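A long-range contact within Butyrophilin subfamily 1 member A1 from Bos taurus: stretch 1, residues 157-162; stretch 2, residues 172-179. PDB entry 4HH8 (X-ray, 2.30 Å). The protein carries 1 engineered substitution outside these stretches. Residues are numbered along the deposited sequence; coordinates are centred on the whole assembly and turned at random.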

# COMPACT_ATOMS: atom_id res chain seq x y z
N PRO A 157 4.97 0.27 2.23
CA PRO A 157 5.36 1.21 3.28
C PRO A 157 6.82 0.96 3.66
O PRO A 157 7.61 0.51 2.80
CB PRO A 157 4.36 0.89 4.44
CG PRO A 157 4.13 -0.72 4.27
CD PRO A 157 4.11 -0.84 2.74
N GLU A 158 7.21 1.29 4.90
CA GLU A 158 8.56 1.01 5.37
C GLU A 158 8.90 -0.46 5.09
O GLU A 158 8.19 -1.36 5.53
CB GLU A 158 8.66 1.29 6.88
CG GLU A 158 8.54 2.79 7.26
CD GLU A 158 7.08 3.28 7.49
OE1 GLU A 158 6.09 2.67 7.02
OE2 GLU A 158 6.90 4.28 8.19
N PRO A 159 9.98 -0.70 4.35
CA PRO A 159 10.41 -2.06 4.02
C PRO A 159 11.36 -2.64 5.12
O PRO A 159 11.96 -1.88 5.90
CB PRO A 159 11.19 -1.84 2.70
CG PRO A 159 11.87 -0.49 3.00
CD PRO A 159 10.84 0.32 3.70
N GLN A 160 11.47 -3.95 5.18
CA GLN A 160 12.30 -4.61 6.18
C GLN A 160 13.60 -4.98 5.52
O GLN A 160 13.62 -5.30 4.34
CB GLN A 160 11.57 -5.86 6.70
CG GLN A 160 12.43 -6.99 7.39
CD GLN A 160 11.61 -8.28 7.63
OE1 GLN A 160 11.80 -9.29 6.96
NE2 GLN A 160 10.67 -8.22 8.55
N VAL A 161 14.68 -4.88 6.28
CA VAL A 161 16.01 -5.24 5.84
C VAL A 161 16.41 -6.53 6.59
O VAL A 161 16.20 -6.61 7.77
CB VAL A 161 17.01 -4.14 6.20
CG1 VAL A 161 18.40 -4.51 5.73
CG2 VAL A 161 16.60 -2.73 5.59
N GLN A 162 16.98 -7.51 5.90
CA GLN A 162 17.47 -8.72 6.55
C GLN A 162 18.85 -9.03 5.99
O GLN A 162 19.04 -9.09 4.79
CB GLN A 162 16.45 -9.89 6.35
CG GLN A 162 16.95 -11.33 6.60
CD GLN A 162 16.15 -12.42 5.78
OE1 GLN A 162 16.15 -12.44 4.52
NE2 GLN A 162 15.49 -13.33 6.50
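Stretch 2 (172-179) PSMSESRN

Stretch 2 enters as loop through Pro-172, Ser-173 and Met-174 (a selenomethionine), then extends from Ser-175 through Asn-179 as a strand that continues beyond the stretch, with phi between -132° and -144° and psi between 120° and 157°. Its axis makes an angle of 150° with that of strand 160-162, N-to-C directions compared, so the two run roughly antiparallel. The axes come no closer than 9.7 Å, and the nearest CA pair across the stretches, Glu-158 CA to Arg-178 CA, is 7.3 Å apart. No backbone-to-backbone hydrogen bond joins the two; side chains bridge the gap. Along stretch 2, the CA-to-CB bonds of Glu-176 and Arg-178 point toward stretch 1, while the intervening Ser-177 is out of reach.

The polar contact rests on one acceptor. Arg-178, with chi1 at m and chi2 and chi3 at t, reaches across so that NE and NH2 both donate to the carbonyl of Pro-159: NE to O is 3.0 Å with an N-H...O angle of 140°, NH2 to O is 2.7 Å with 151°. That oxygen lies at the guanidinium edge, near its plane, in line with its accepting from both NE and NH2.

Within stretch 2, the same guanidinium also forms a salt bridge: Arg-178 NH1 lies 2.8 Å from Glu-176 OE1, which also accepts from Arg-178 NH2 at 3.0 Å. The other carboxylate oxygen, Glu-176 OE2, accepts from Ser-173 OG at 2.8 Å, linking the loop to the strand.

The remaining contacts are van der Waals. Val-161, its CA-to-CB bond directed toward stretch 2, places CG2 3.7 Å from Arg-178 NH2, CB 3.7 Å from Glu-176 OE2 and CG1 4.0 Å from Ser-173 OG. Pro-159 CD packs 3.8 Å from Arg-178 NE, and Glu-158 CB lies 4.0 Å from Arg-178 CD. Together the stretches bury 226 Å², Arg-178 contributing the largest share, 89 Å².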

# COMPACT_ATOMS: atom_id res chain seq x y z
N PRO A 172 21.36 -8.75 12.55
CA PRO A 172 20.74 -7.44 12.38
C PRO A 172 21.65 -6.39 11.72
O PRO A 172 22.85 -6.61 11.64
CB PRO A 172 20.40 -7.02 13.81
CG PRO A 172 21.28 -7.80 14.64
CD PRO A 172 21.44 -9.11 13.98
N SER A 173 21.08 -5.26 11.29
CA SER A 173 21.90 -4.09 10.91
C SER A 173 22.60 -3.48 12.13
O SER A 173 22.23 -3.71 13.27
CB SER A 173 21.04 -3.00 10.23
OG SER A 173 20.22 -3.57 9.20
N MSE A 174 23.63 -2.68 11.87
CA MSE A 174 24.18 -1.74 12.85
C MSE A 174 23.24 -0.57 12.94
O MSE A 174 22.71 -0.25 14.03
CB MSE A 174 25.54 -1.24 12.41
CG MSE A 174 26.68 -2.01 13.07
SE MSE A 174 26.82 -1.61 15.01
CE MSE A 174 27.96 0.00 14.77
N SER A 175 23.03 0.08 11.80
CA SER A 175 22.18 1.23 11.75
C SER A 175 21.23 1.13 10.56
O SER A 175 21.54 0.47 9.61
CB SER A 175 23.02 2.49 11.63
OG SER A 175 23.62 2.56 10.34
N GLU A 176 20.10 1.82 10.59
CA GLU A 176 19.26 1.89 9.43
C GLU A 176 18.64 3.24 9.34
O GLU A 176 18.36 3.86 10.36
CB GLU A 176 18.09 0.90 9.46
CG GLU A 176 18.40 -0.47 9.99
CD GLU A 176 17.27 -1.46 9.73
OE1 GLU A 176 16.06 -1.09 9.77
OE2 GLU A 176 17.62 -2.62 9.49
N SER A 177 18.29 3.59 8.10
CA SER A 177 17.59 4.81 7.73
C SER A 177 16.54 4.59 6.69
O SER A 177 16.81 3.90 5.72
CB SER A 177 18.59 5.76 7.04
OG SER A 177 18.86 6.73 7.97
N ARG A 178 15.41 5.27 6.84
CA ARG A 178 14.41 5.36 5.81
C ARG A 178 13.97 6.82 5.60
O ARG A 178 13.72 7.50 6.54
CB ARG A 178 13.20 4.49 6.18
CG ARG A 178 13.51 3.01 6.10
CD ARG A 178 12.54 2.19 6.88
NE ARG A 178 12.88 0.77 6.88
CZ ARG A 178 13.78 0.19 7.68
NH1 ARG A 178 14.47 0.89 8.60
NH2 ARG A 178 13.96 -1.12 7.60
N ASN A 179 13.84 7.24 4.36
CA ASN A 179 13.51 8.61 4.02
C ASN A 179 12.56 8.65 2.82
O ASN A 179 12.92 8.16 1.74
CB ASN A 179 14.76 9.42 3.66
CG ASN A 179 14.42 10.73 2.91
OD1 ASN A 179 13.99 11.73 3.53
ND2 ASN A 179 14.58 10.71 1.56